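Local coordinates for adhesion G-protein coupled receptor G6 (Danio rerio, PDB 6V55) that serves as a cell-surface adhesion G-protein coupled receptor linked to myelination, its large extracellular region binding calcium and probably mediating adhesion and signalling, at residues R118-T123 / W299-W304; T130-S135 / W304-S309; S626-T631 / S642-A647; L608-S613 / N673-G678. One frame throughout, in Å; residues are numbered along the deposited sequence.

Contact 1. Residues R118-T123 / W299-W304; sequences RNQKVT and WDHSYW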
loop_
_atom_site.group_PDB
_atom_site.type_symbol
_atom_site.label_atom_id
_atom_site.label_comp_id
_atom_site.label_asym_id
_atom_site.label_seq_id
_atom_site.Cartn_x
_atom_site.Cartn_y
_atom_site.Cartn_z
ATOM N N ARG A 118 -7.865 22.680 20.279
ATOM C CA ARG A 118 -7.041 22.465 21.463
ATOM C C ARG A 118 -5.595 22.079 21.156
ATOM O O ARG A 118 -4.831 21.822 22.095
ATOM C CB ARG A 118 -7.681 21.402 22.347
ATOM C CG ARG A 118 -8.768 21.955 23.234
ATOM C CD ARG A 118 -9.197 20.917 24.238
ATOM N NE ARG A 118 -10.622 20.643 24.112
ATOM C CZ ARG A 118 -11.570 21.269 24.800
ATOM N NH1 ARG A 118 -11.254 22.210 25.684
ATOM N NH2 ARG A 118 -12.837 20.942 24.603
ATOM N N ASN A 119 -5.210 22.004 19.884
ATOM C CA ASN A 119 -3.815 21.950 19.474
ATOM C C ASN A 119 -3.366 23.271 18.886
ATOM O O ASN A 119 -2.367 23.309 18.167
ATOM C CB ASN A 119 -3.588 20.832 18.446
ATOM C CG ASN A 119 -3.540 19.458 19.083
ATOM O OD1 ASN A 119 -2.738 19.210 20.001
ATOM N ND2 ASN A 119 -4.408 18.556 18.614
ATOM N N GLN A 120 -4.110 24.348 19.121
ATOM C CA GLN A 120 -3.810 25.638 18.515
ATOM C C GLN A 120 -3.932 26.762 19.540
ATOM O O GLN A 120 -4.806 26.740 20.407
ATOM C CB GLN A 120 -4.744 25.924 17.316
ATOM C CG GLN A 120 -4.545 25.023 16.107
ATOM C CD GLN A 120 -5.690 25.095 15.147
ATOM O OE1 GLN A 120 -6.845 25.037 15.558
ATOM N NE2 GLN A 120 -5.387 25.205 13.853
ATOM N N LYS A 121 -3.051 27.743 19.429
ATOM C CA LYS A 121 -3.125 28.995 20.166
ATOM C C LYS A 121 -3.551 30.066 19.167
ATOM O O LYS A 121 -3.515 29.842 17.954
ATOM C CB LYS A 121 -1.770 29.315 20.825
ATOM C CG LYS A 121 -1.491 28.526 22.147
ATOM C CD LYS A 121 -0.939 27.086 21.928
ATOM C CE LYS A 121 -0.770 26.269 23.227
ATOM N NZ LYS A 121 -0.786 24.788 22.971
ATOM N N VAL A 122 -4.024 31.214 19.655
ATOM C CA VAL A 122 -4.677 32.191 18.777
ATOM C C VAL A 122 -4.108 33.583 19.024
ATOM O O VAL A 122 -4.163 34.088 20.151
ATOM C CB VAL A 122 -6.212 32.189 18.945
ATOM C CG1 VAL A 122 -6.840 33.381 18.268
ATOM C CG2 VAL A 122 -6.826 30.939 18.317
ATOM N N THR A 123 -3.587 34.214 17.968
ATOM C CA THR A 123 -3.119 35.597 18.061
ATOM C C THR A 123 -4.303 36.569 18.011
ATOM O O THR A 123 -5.106 36.520 17.074
ATOM C CB THR A 123 -2.124 35.882 16.933
ATOM O OG1 THR A 123 -0.981 35.025 17.074
ATOM C CG2 THR A 123 -1.669 37.346 16.952
ATOM N N TRP A 299 -13.695 25.315 23.270
ATOM C CA TRP A 299 -12.556 25.489 22.380
ATOM C C TRP A 299 -12.523 24.368 21.362
ATOM O O TRP A 299 -11.882 23.329 21.553
ATOM C CB TRP A 299 -11.259 25.529 23.173
ATOM C CG TRP A 299 -10.103 26.196 22.482
ATOM C CD1 TRP A 299 -8.895 25.626 22.213
ATOM C CD2 TRP A 299 -9.984 27.583 22.095
ATOM N NE1 TRP A 299 -8.055 26.546 21.636
ATOM C CE2 TRP A 299 -8.696 27.752 21.552
ATOM C CE3 TRP A 299 -10.854 28.681 22.114
ATOM C CZ2 TRP A 299 -8.255 28.966 21.032
ATOM C CZ3 TRP A 299 -10.406 29.901 21.607
ATOM C CH2 TRP A 299 -9.120 30.026 21.069
ATOM N N ASP A 300 -13.201 24.616 20.257
ATOM C CA ASP A 300 -13.606 23.611 19.301
ATOM C C ASP A 300 -14.105 24.417 18.119
ATOM O O ASP A 300 -14.805 25.417 18.313
ATOM C CB ASP A 300 -14.695 22.708 19.889
ATOM C CG ASP A 300 -14.945 21.474 19.068
ATOM O OD1 ASP A 300 -15.458 21.594 17.925
ATOM O OD2 ASP A 300 -14.638 20.377 19.585
ATOM N N HIS A 301 -13.716 23.995 16.911
ATOM C CA HIS A 301 -13.858 24.835 15.730
ATOM C C HIS A 301 -15.306 25.090 15.341
ATOM O O HIS A 301 -15.590 26.156 14.783
ATOM C CB HIS A 301 -13.146 24.197 14.556
ATOM C CG HIS A 301 -11.668 24.355 14.597
ATOM N ND1 HIS A 301 -11.036 25.508 14.180
ATOM C CD2 HIS A 301 -10.691 23.500 14.984
ATOM C CE1 HIS A 301 -9.730 25.359 14.317
ATOM N NE2 HIS A 301 -9.494 24.150 14.803
ATOM N N SER A 302 -16.223 24.175 15.695
ATOM C CA SER A 302 -17.646 24.359 15.417
ATOM C C SER A 302 -18.275 25.520 16.201
ATOM O O SER A 302 -19.344 26.002 15.802
ATOM C CB SER A 302 -18.403 23.061 15.726
ATOM O OG SER A 302 -18.139 22.600 17.046
ATOM N N TYR A 303 -17.626 25.990 17.284
ATOM C CA TYR A 303 -18.108 27.087 18.123
ATOM C C TYR A 303 -17.620 28.471 17.687
ATOM O O TYR A 303 -18.134 29.470 18.201
ATOM C CB TYR A 303 -17.669 26.871 19.580
ATOM C CG TYR A 303 -18.323 25.719 20.331
ATOM C CD1 TYR A 303 -17.859 24.419 20.203
ATOM C CD2 TYR A 303 -19.381 25.945 21.208
ATOM C CE1 TYR A 303 -18.446 23.364 20.907
ATOM C CE2 TYR A 303 -19.982 24.898 21.915
ATOM C CZ TYR A 303 -19.501 23.616 21.758
ATOM O OH TYR A 303 -20.085 22.602 22.473
ATOM N N TRP A 304 -16.648 28.561 16.766
ATOM C CA TRP A 304 -15.913 29.800 16.505
ATOM C C TRP A 304 -15.808 30.094 15.009
ATOM O O TRP A 304 -15.928 29.203 14.165
ATOM C CB TRP A 304 -14.482 29.736 17.079
ATOM C CG TRP A 304 -14.389 29.626 18.575
ATOM C CD1 TRP A 304 -14.380 28.478 19.328
ATOM C CD2 TRP A 304 -14.286 30.709 19.502
ATOM N NE1 TRP A 304 -14.287 28.785 20.671
ATOM C CE2 TRP A 304 -14.222 30.148 20.802
ATOM C CE3 TRP A 304 -14.243 32.098 19.361
ATOM C CZ2 TRP A 304 -14.110 30.932 21.945
ATOM C CZ3 TRP A 304 -14.147 32.878 20.496
ATOM C CH2 TRP A 304 -14.085 32.293 21.775
#
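Over the centre of one face of the Arg118 guanidinium lies the backbone O of Trp299, 3.8 Å above the plane, while the edge of the Trp299 indole takes Arg118 CG and Gln120 O near its own plane. Trp299 CZ3 in turn lies over one face of the Trp304 ring, offset toward its rim. Guanidinium and Trp299 indole are not stacked: their planes stand 60° apart and the two side chains run antiparallel past one another. The indole NE1 reaches Gln120 O in a weak hydrogen bond of 3.5 Å, long but fairly straight at 161°. The six-membered ring then runs on to Val122, whose CG2 meets Trp299 CZ2 obliquely at 3.6 Å. Trp299 owes this placement to a CG anti to the backbone N (chi1 -158°). Both segments belong to the pentraxin-family domain, a concanavalin-like β-sandwich, two parts of which, some 176 residues apart in sequence, meet here. Strand 268-276 backs them, with Tyr271 against the indole. An alanine in place of Trp299 would remove the indole and would probably leave Val122, the Gln120 carbonyl and the Trp304 face without their partner. The polar end of Arg118 turns to Asp298 in a salt bridge.

Contact 2. Residues T130-S135 / W304-S309; sequences TILRVS and WTIPGS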
loop_
_atom_site.group_PDB
_atom_site.type_symbol
_atom_site.label_atom_id
_atom_site.label_comp_id
_atom_site.label_asym_id
_atom_site.label_seq_id
_atom_site.Cartn_x
_atom_site.Cartn_y
_atom_site.Cartn_z
ATOM N N THR A 130 -11.667 42.685 12.043
ATOM C CA THR A 130 -10.989 41.393 12.159
ATOM C C THR A 130 -11.529 40.762 13.445
ATOM O O THR A 130 -10.869 40.710 14.489
ATOM C CB THR A 130 -9.460 41.515 12.174
ATOM O OG1 THR A 130 -8.877 40.281 12.622
ATOM C CG2 THR A 130 -9.005 42.662 13.034
ATOM N N ILE A 131 -12.770 40.293 13.354
ATOM C CA ILE A 131 -13.539 39.841 14.503
ATOM C C ILE A 131 -13.313 38.347 14.668
ATOM O O ILE A 131 -13.548 37.564 13.743
ATOM C CB ILE A 131 -15.031 40.174 14.324
ATOM C CG1 ILE A 131 -15.236 41.693 14.287
ATOM C CG2 ILE A 131 -15.877 39.576 15.443
ATOM C CD1 ILE A 131 -15.640 42.224 12.936
ATOM N N LEU A 132 -12.860 37.952 15.851
ATOM C CA LEU A 132 -12.577 36.555 16.171
ATOM C C LEU A 132 -13.611 36.124 17.210
ATOM O O LEU A 132 -13.374 36.167 18.422
ATOM C CB LEU A 132 -11.145 36.387 16.674
ATOM C CG LEU A 132 -10.057 36.355 15.599
ATOM C CD1 LEU A 132 -9.557 37.735 15.218
ATOM C CD2 LEU A 132 -8.909 35.522 16.091
ATOM N N ARG A 133 -14.778 35.719 16.714
ATOM C CA ARG A 133 -15.978 35.598 17.522
ATOM C C ARG A 133 -16.424 34.153 17.670
ATOM O O ARG A 133 -16.034 33.267 16.905
ATOM C CB ARG A 133 -17.132 36.394 16.912
ATOM C CG ARG A 133 -17.404 36.050 15.465
ATOM C CD ARG A 133 -18.803 36.486 15.013
ATOM N NE ARG A 133 -19.910 35.774 15.663
ATOM C CZ ARG A 133 -21.171 36.212 15.664
ATOM N NH1 ARG A 133 -21.460 37.361 15.062
ATOM N NH2 ARG A 133 -22.142 35.528 16.275
ATOM N N VAL A 134 -17.249 33.944 18.699
ATOM C CA VAL A 134 -18.105 32.768 18.760
ATOM C C VAL A 134 -19.033 32.792 17.551
ATOM O O VAL A 134 -19.526 33.856 17.151
ATOM C CB VAL A 134 -18.853 32.755 20.106
ATOM C CG1 VAL A 134 -19.795 31.574 20.241
ATOM C CG2 VAL A 134 -17.836 32.711 21.235
ATOM N N SER A 135 -19.208 31.639 16.907
ATOM C CA SER A 135 -19.977 31.653 15.673
ATOM C C SER A 135 -21.467 31.656 15.984
ATOM O O SER A 135 -21.906 31.253 17.067
ATOM C CB SER A 135 -19.616 30.464 14.778
ATOM O OG SER A 135 -20.537 29.420 14.876
ATOM N N TRP A 304 -16.648 28.561 16.766
ATOM C CA TRP A 304 -15.913 29.800 16.505
ATOM C C TRP A 304 -15.808 30.094 15.009
ATOM O O TRP A 304 -15.928 29.203 14.165
ATOM C CB TRP A 304 -14.482 29.736 17.079
ATOM C CG TRP A 304 -14.389 29.626 18.575
ATOM C CD1 TRP A 304 -14.380 28.478 19.328
ATOM C CD2 TRP A 304 -14.286 30.709 19.502
ATOM N NE1 TRP A 304 -14.287 28.785 20.671
ATOM C CE2 TRP A 304 -14.222 30.148 20.802
ATOM C CE3 TRP A 304 -14.243 32.098 19.361
ATOM C CZ2 TRP A 304 -14.110 30.932 21.945
ATOM C CZ3 TRP A 304 -14.147 32.878 20.496
ATOM C CH2 TRP A 304 -14.085 32.293 21.775
ATOM N N THR A 305 -15.568 31.370 14.687
ATOM C CA THR A 305 -15.022 31.774 13.387
ATOM C C THR A 305 -13.671 32.421 13.659
ATOM O O THR A 305 -13.588 33.616 13.962
ATOM C CB THR A 305 -15.922 32.742 12.626
ATOM O OG1 THR A 305 -15.924 34.021 13.277
ATOM C CG2 THR A 305 -17.314 32.211 12.557
ATOM N N ILE A 306 -12.620 31.623 13.555
ATOM C CA ILE A 306 -11.247 32.087 13.673
ATOM C C ILE A 306 -10.538 31.690 12.385
ATOM O O ILE A 306 -10.510 30.503 12.038
ATOM C CB ILE A 306 -10.533 31.482 14.892
ATOM C CG1 ILE A 306 -11.234 31.894 16.185
ATOM C CG2 ILE A 306 -9.074 31.907 14.916
ATOM C CD1 ILE A 306 -10.915 30.973 17.336
ATOM N N PRO A 307 -9.974 32.637 11.638
ATOM C CA PRO A 307 -9.256 32.285 10.405
ATOM C C PRO A 307 -7.944 31.554 10.688
ATOM O O PRO A 307 -7.438 31.513 11.816
ATOM C CB PRO A 307 -9.013 33.645 9.736
ATOM C CG PRO A 307 -10.009 34.587 10.381
ATOM C CD PRO A 307 -10.149 34.095 11.786
ATOM N N GLY A 308 -7.409 30.941 9.619
ATOM C CA GLY A 308 -6.138 30.230 9.688
ATOM C C GLY A 308 -4.935 31.125 9.927
ATOM O O GLY A 308 -3.922 30.653 10.461
ATOM N N SER A 309 -5.051 32.423 9.597
ATOM C CA SER A 309 -3.999 33.409 9.834
ATOM C C SER A 309 -3.745 33.668 11.317
ATOM O O SER A 309 -2.708 34.251 11.655
ATOM C CB SER A 309 -4.364 34.739 9.165
ATOM O OG SER A 309 -5.034 34.529 7.936
#
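Leu132 is the first residue of 130-135 to make a substantial side-chain contact: its CD2 meets Ile306 CG2 at 3.8 Å, the two chains lying roughly perpendicular, and its CG lies more loosely against Pro307 CD. At Arg133 the backbone takes over. Its O accepts the N-H of Thr305 at 3.0 Å, almost straight at 170° and nearly along the C=O axis. The Arg133 side chain starts in the crowded position between backbone N and carbonyl carbon (chi1 54°), which lays it alongside Thr305 with CG 3.3 Å from OG1. Bent at chi3, it then curls back so that NE donates to Val134 O at a very short 2.5 Å, close to the guanidinium plane. The side chains of Val134 and Trp304 set off in diverging directions from their closely paired backbones, yet Val134 CG2 comes over a face of the indole in a CH-pi contact, 3.9 Å from the centroid of the six-membered ring. Strand 248-251 flanks this part of the chain, and the indole NE1 is bonded to the carbonyl of Asp298. Ser135 closes the walk with CB against Thr305 CG2 at 3.6 Å. The result is a short, weakly bonded antiparallel pairing, 133-134 with 304-305, that brings together distant parts of the pentraxin-family domain, whose fold is a concanavalin-like β-sandwich.

Contact 3. Residues S626-T631 / S642-A647; sequences SAFIAT and SEAHNA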
loop_
_atom_site.group_PDB
_atom_site.type_symbol
_atom_site.label_atom_id
_atom_site.label_comp_id
_atom_site.label_asym_id
_atom_site.label_seq_id
_atom_site.Cartn_x
_atom_site.Cartn_y
_atom_site.Cartn_z
ATOM N N SER A 626 -18.999 -35.574 -26.469
ATOM C CA SER A 626 -19.376 -34.233 -26.891
ATOM C C SER A 626 -18.787 -33.178 -25.962
ATOM O O SER A 626 -18.792 -33.333 -24.738
ATOM C CB SER A 626 -20.902 -34.108 -26.918
ATOM O OG SER A 626 -21.332 -33.017 -27.705
ATOM N N ALA A 627 -18.303 -32.090 -26.552
ATOM C CA ALA A 627 -17.803 -30.941 -25.814
ATOM C C ALA A 627 -18.718 -29.739 -26.025
ATOM O O ALA A 627 -19.132 -29.451 -27.153
ATOM C CB ALA A 627 -16.381 -30.596 -26.251
ATOM N N PHE A 628 -18.998 -29.014 -24.947
ATOM C CA PHE A 628 -19.969 -27.928 -24.982
ATOM C C PHE A 628 -19.685 -26.975 -23.824
ATOM O O PHE A 628 -18.986 -27.331 -22.871
ATOM C CB PHE A 628 -21.408 -28.477 -24.930
ATOM C CG PHE A 628 -21.829 -29.009 -23.570
ATOM C CD1 PHE A 628 -21.376 -30.253 -23.104
ATOM C CD2 PHE A 628 -22.701 -28.276 -22.768
ATOM C CE1 PHE A 628 -21.773 -30.749 -21.864
ATOM C CE2 PHE A 628 -23.102 -28.757 -21.519
ATOM C CZ PHE A 628 -22.638 -29.999 -21.070
ATOM N N ILE A 629 -20.228 -25.749 -23.931
ATOM C CA ILE A 629 -20.212 -24.746 -22.859
ATOM C C ILE A 629 -21.647 -24.417 -22.472
ATOM O O ILE A 629 -22.448 -24.021 -23.327
ATOM C CB ILE A 629 -19.484 -23.451 -23.258
ATOM C CG1 ILE A 629 -18.269 -23.726 -24.150
ATOM C CG2 ILE A 629 -19.081 -22.706 -22.011
ATOM C CD1 ILE A 629 -17.505 -22.465 -24.551
ATOM N N ALA A 630 -21.954 -24.524 -21.184
ATOM C CA ALA A 630 -23.334 -24.461 -20.725
ATOM C C ALA A 630 -23.796 -23.010 -20.528
ATOM O O ALA A 630 -23.175 -22.052 -21.004
ATOM C CB ALA A 630 -23.500 -25.289 -19.450
ATOM N N THR A 631 -24.916 -22.856 -19.814
ATOM C CA THR A 631 -25.614 -21.579 -19.688
ATOM C C THR A 631 -24.928 -20.690 -18.658
ATOM O O THR A 631 -24.936 -21.014 -17.462
ATOM C CB THR A 631 -27.066 -21.828 -19.276
ATOM O OG1 THR A 631 -27.090 -22.384 -17.953
ATOM C CG2 THR A 631 -27.757 -22.782 -20.236
ATOM N N SER A 642 -24.272 -38.371 -24.942
ATOM C CA SER A 642 -25.053 -37.835 -26.040
ATOM C C SER A 642 -24.222 -36.808 -26.797
ATOM O O SER A 642 -23.109 -36.478 -26.403
ATOM C CB SER A 642 -26.335 -37.195 -25.505
ATOM O OG SER A 642 -26.088 -36.557 -24.259
ATOM N N GLU A 643 -24.769 -36.315 -27.905
ATOM C CA GLU A 643 -24.299 -35.079 -28.520
ATOM C C GLU A 643 -25.058 -33.931 -27.860
ATOM O O GLU A 643 -26.274 -33.808 -28.028
ATOM C CB GLU A 643 -24.522 -35.090 -30.030
ATOM C CG GLU A 643 -24.308 -33.722 -30.681
ATOM C CD GLU A 643 -24.533 -33.711 -32.192
ATOM O OE1 GLU A 643 -24.962 -34.743 -32.768
ATOM O OE2 GLU A 643 -24.268 -32.649 -32.801
ATOM N N ALA A 644 -24.347 -33.114 -27.086
ATOM C CA ALA A 644 -24.963 -32.001 -26.376
ATOM C C ALA A 644 -25.390 -30.903 -27.346
ATOM O O ALA A 644 -24.908 -30.815 -28.477
ATOM C CB ALA A 644 -23.997 -31.432 -25.342
ATOM N N HIS A 645 -26.309 -30.055 -26.885
ATOM C CA HIS A 645 -26.886 -29.034 -27.748
ATOM C C HIS A 645 -25.912 -27.880 -27.952
ATOM O O HIS A 645 -25.291 -27.398 -26.993
ATOM C CB HIS A 645 -28.206 -28.519 -27.172
ATOM C CG HIS A 645 -28.989 -27.674 -28.130
ATOM N ND1 HIS A 645 -29.533 -26.456 -27.777
ATOM C CD2 HIS A 645 -29.318 -27.869 -29.431
ATOM C CE1 HIS A 645 -30.166 -25.939 -28.817
ATOM N NE2 HIS A 645 -30.051 -26.777 -29.833
ATOM N N ASN A 646 -25.813 -27.440 -29.217
ATOM C CA ASN A 646 -24.823 -26.487 -29.734
ATOM C C ASN A 646 -23.400 -26.913 -29.364
ATOM O O ASN A 646 -22.634 -26.168 -28.748
ATOM C CB ASN A 646 -25.111 -25.053 -29.263
ATOM C CG ASN A 646 -26.437 -24.517 -29.771
ATOM O OD1 ASN A 646 -26.672 -24.428 -30.978
ATOM N ND2 ASN A 646 -27.309 -24.138 -28.842
ATOM N N ALA A 647 -23.068 -28.150 -29.730
ATOM C CA ALA A 647 -21.765 -28.707 -29.396
ATOM C C ALA A 647 -20.673 -28.081 -30.249
ATOM O O ALA A 647 -20.888 -27.712 -31.408
ATOM C CB ALA A 647 -21.757 -30.221 -29.581
#
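Ser626 and Phe628, two residues apart on strand 623-628, both start their side chains toward the loop 642-647 and receive the same residue, Ala644, in different ways. Ser626 holds its OG anti to the backbone N (chi1 -161°), and from there the hydroxyl oxygen accepts the backbone N-H of Ala644 at 3.1 Å, somewhat bent at 151°. The CB of Ser626 rests on Ser642 O at 3.3 Å, and Ala647 CB approaches the same OG from another residue of the loop, 3.4 Å away. Ser642, Glu643, Ala644 and Ala647 thus all border the serine, and the Ala644 N-H supplies the hydrogen bond.

Phe628 adopts the crowded first torsion, its CG between the backbone N and the carbonyl carbon (chi1 73°), which offers a ring face to the loop. Ala644 CB sits over that face, 4.0 Å from the centroid of the Phe628 ring, a CH-pi contact displaced toward one side, Ala644 CB being 3.6 Å from Phe628 CD1. Strand 623-628 runs between 637-639 and 649-653 in an antiparallel sheet consistent with the GAIN fold that carries the GPS motif near the membrane in adhesion receptors, and the loop 642-647 links those two flanking strands across the 626-628 end of the strand. Asp639 joins in, bonding Ser642 N through its carboxylate and pairing with Ser626 through the backbone. Ala627, between the two main side chains, points away from the loop toward Phe674 and Phe676 of strand 671-677. Its carbonyl O nevertheless faces the loop, 3.5 Å from Ala647 CA.

Contact 4. Residues L608-S613 / N673-G678; sequences LVVGVS and NFMFFG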
loop_
_atom_site.group_PDB
_atom_site.type_symbol
_atom_site.label_atom_id
_atom_site.label_comp_id
_atom_site.label_asym_id
_atom_site.label_seq_id
_atom_site.Cartn_x
_atom_site.Cartn_y
_atom_site.Cartn_z
ATOM N N LEU A 608 -9.160 -25.470 -21.827
ATOM C CA LEU A 608 -8.816 -26.884 -21.925
ATOM C C LEU A 608 -9.688 -27.691 -20.978
ATOM O O LEU A 608 -9.663 -27.461 -19.765
ATOM C CB LEU A 608 -7.351 -27.127 -21.571
ATOM C CG LEU A 608 -6.928 -28.596 -21.638
ATOM C CD1 LEU A 608 -6.967 -29.113 -23.052
ATOM C CD2 LEU A 608 -5.567 -28.829 -21.027
ATOM N N VAL A 609 -10.428 -28.652 -21.520
ATOM C CA VAL A 609 -11.133 -29.626 -20.698
ATOM C C VAL A 609 -10.699 -31.016 -21.139
ATOM O O VAL A 609 -10.585 -31.281 -22.344
ATOM C CB VAL A 609 -12.661 -29.430 -20.764
ATOM C CG1 VAL A 609 -13.189 -29.337 -22.196
ATOM C CG2 VAL A 609 -13.369 -30.482 -19.984
ATOM N N VAL A 610 -10.318 -31.862 -20.170
ATOM C CA VAL A 610 -9.943 -33.240 -20.478
ATOM C C VAL A 610 -10.829 -34.151 -19.647
ATOM O O VAL A 610 -11.287 -33.791 -18.555
ATOM C CB VAL A 610 -8.435 -33.573 -20.259
ATOM C CG1 VAL A 610 -7.522 -32.592 -21.018
ATOM C CG2 VAL A 610 -8.034 -33.668 -18.787
ATOM N N GLY A 611 -11.123 -35.314 -20.199
ATOM C CA GLY A 611 -12.046 -36.228 -19.550
ATOM C C GLY A 611 -11.639 -37.656 -19.798
ATOM O O GLY A 611 -11.077 -37.992 -20.845
ATOM N N VAL A 612 -11.895 -38.496 -18.811
ATOM C CA VAL A 612 -11.730 -39.932 -18.939
ATOM C C VAL A 612 -13.057 -40.540 -18.539
ATOM O O VAL A 612 -13.782 -39.974 -17.714
ATOM C CB VAL A 612 -10.592 -40.477 -18.063
ATOM C CG1 VAL A 612 -9.274 -40.227 -18.729
ATOM C CG2 VAL A 612 -10.600 -39.787 -16.717
ATOM N N SER A 613 -13.400 -41.665 -19.170
ATOM C CA SER A 613 -14.545 -42.474 -18.773
ATOM C C SER A 613 -14.213 -43.934 -19.034
ATOM O O SER A 613 -13.431 -44.252 -19.936
ATOM C CB SER A 613 -15.821 -42.099 -19.526
ATOM O OG SER A 613 -15.796 -42.598 -20.849
ATOM N N ASN A 673 -10.730 -41.626 -23.618
ATOM C CA ASN A 673 -10.136 -40.337 -23.304
ATOM C C ASN A 673 -10.733 -39.272 -24.211
ATOM O O ASN A 673 -11.037 -39.532 -25.374
ATOM C CB ASN A 673 -8.621 -40.389 -23.509
ATOM C CG ASN A 673 -7.968 -41.510 -22.716
ATOM O OD1 ASN A 673 -8.361 -41.778 -21.591
ATOM N ND2 ASN A 673 -6.981 -42.182 -23.307
ATOM N N PHE A 674 -10.878 -38.062 -23.697
ATOM C CA PHE A 674 -11.430 -36.996 -24.523
ATOM C C PHE A 674 -10.783 -35.699 -24.075
ATOM O O PHE A 674 -10.728 -35.430 -22.876
ATOM C CB PHE A 674 -12.957 -36.950 -24.373
ATOM C CG PHE A 674 -13.662 -36.012 -25.319
ATOM C CD1 PHE A 674 -13.848 -34.665 -24.987
ATOM C CD2 PHE A 674 -14.220 -36.484 -26.496
ATOM C CE1 PHE A 674 -14.514 -33.795 -25.834
ATOM C CE2 PHE A 674 -14.903 -35.613 -27.358
ATOM C CZ PHE A 674 -15.055 -34.268 -27.010
ATOM N N MET A 675 -10.279 -34.909 -25.026
ATOM C CA MET A 675 -9.745 -33.572 -24.762
ATOM C C MET A 675 -10.348 -32.581 -25.747
ATOM O O MET A 675 -10.493 -32.886 -26.937
ATOM C CB MET A 675 -8.214 -33.517 -24.895
ATOM C CG MET A 675 -7.483 -34.622 -24.173
ATOM S SD MET A 675 -5.717 -34.629 -24.393
ATOM C CE MET A 675 -5.535 -36.379 -24.754
ATOM N N PHE A 676 -10.701 -31.398 -25.259
ATOM C CA PHE A 676 -11.163 -30.311 -26.113
ATOM C C PHE A 676 -10.227 -29.131 -25.906
ATOM O O PHE A 676 -10.067 -28.656 -24.774
ATOM C CB PHE A 676 -12.615 -29.937 -25.788
ATOM C CG PHE A 676 -13.122 -28.738 -26.538
ATOM C CD1 PHE A 676 -13.181 -27.479 -25.925
ATOM C CD2 PHE A 676 -13.560 -28.870 -27.845
ATOM C CE1 PHE A 676 -13.641 -26.374 -26.621
ATOM C CE2 PHE A 676 -14.036 -27.774 -28.549
ATOM C CZ PHE A 676 -14.069 -26.522 -27.942
ATOM N N PHE A 677 -9.612 -28.656 -26.986
ATOM C CA PHE A 677 -8.707 -27.513 -26.922
ATOM C C PHE A 677 -9.458 -26.281 -27.417
ATOM O O PHE A 677 -9.775 -26.170 -28.604
ATOM C CB PHE A 677 -7.447 -27.766 -27.742
ATOM C CG PHE A 677 -6.491 -28.743 -27.111
ATOM C CD1 PHE A 677 -6.650 -30.117 -27.291
ATOM C CD2 PHE A 677 -5.420 -28.286 -26.344
ATOM C CE1 PHE A 677 -5.769 -31.020 -26.713
ATOM C CE2 PHE A 677 -4.519 -29.187 -25.764
ATOM C CZ PHE A 677 -4.699 -30.553 -25.957
ATOM N N GLY A 678 -9.770 -25.367 -26.502
ATOM C CA GLY A 678 -10.445 -24.145 -26.901
ATOM C C GLY A 678 -9.573 -23.190 -27.685
ATOM O O GLY A 678 -10.098 -22.387 -28.461
#
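Leu608 sets CG anti to its backbone N (chi1 179°), whereas Phe677 sets CG anti to its carbonyl carbon (chi1 -74°), and the two side chains come to lie alongside, heading in a common direction. They belong to strands 608-614 and 671-677, the inner pair of a four-stranded antiparallel sheet in the receptor's membrane-proximal region, consistent with a GAIN-type fold. Leu608 CD1 sits over a face of the Phe677 ring, 3.8 Å from its centroid, in a CH-pi contact. Exchanging Phe677 for an alanine would remove the ring and is likely to cost Leu608 CD1 this cover and Phe683 its edge-to-face partner. On the same side, Val610 CG1 packs on Met675 CG at 3.8 Å, and Met675 continues to helix 573-593. Val612 CG1 lies 3.4 Å from Asn673 OD1, while Asn673 ND2 bonds Ser701 OG. Phe674 and Phe676 occupy the other side, where Val609 CG1 touches Phe676 CB and strand 623-628 packs against both rings. Four backbone hydrogen bonds join the strands, the pairs Val609-Phe676 and Gly611-Phe674 each bonding in both directions; the shortest runs from Gly611 N to Phe674 O, 2.7 Å.

In the fold
The four contacts form two groups on opposite sides of the centre of the chain, with about 73 to 77 Å between their centres. Contacts 1 and 2 share Trp304 within the pentraxin-family domain and touch directly, through a probable hydrogen bond between Tyr303 O and Ser135 N and packing of Val122 on Leu132; their segments alternate along the sequence. Contact 1 is buried and largely aromatic, contact 2 only partly buried, adding a short strand pairing. In the other group, contact 3 is nested inside the loop closed by contact 4, and the two touch through strand 623-628. Contact 4 is fully buried, with regular backbone bonding and largely apolar faces, whereas contact 3 is a partly exposed strand-to-loop meeting joined by a serine hydroxyl bond and a methyl over a phenyl ring.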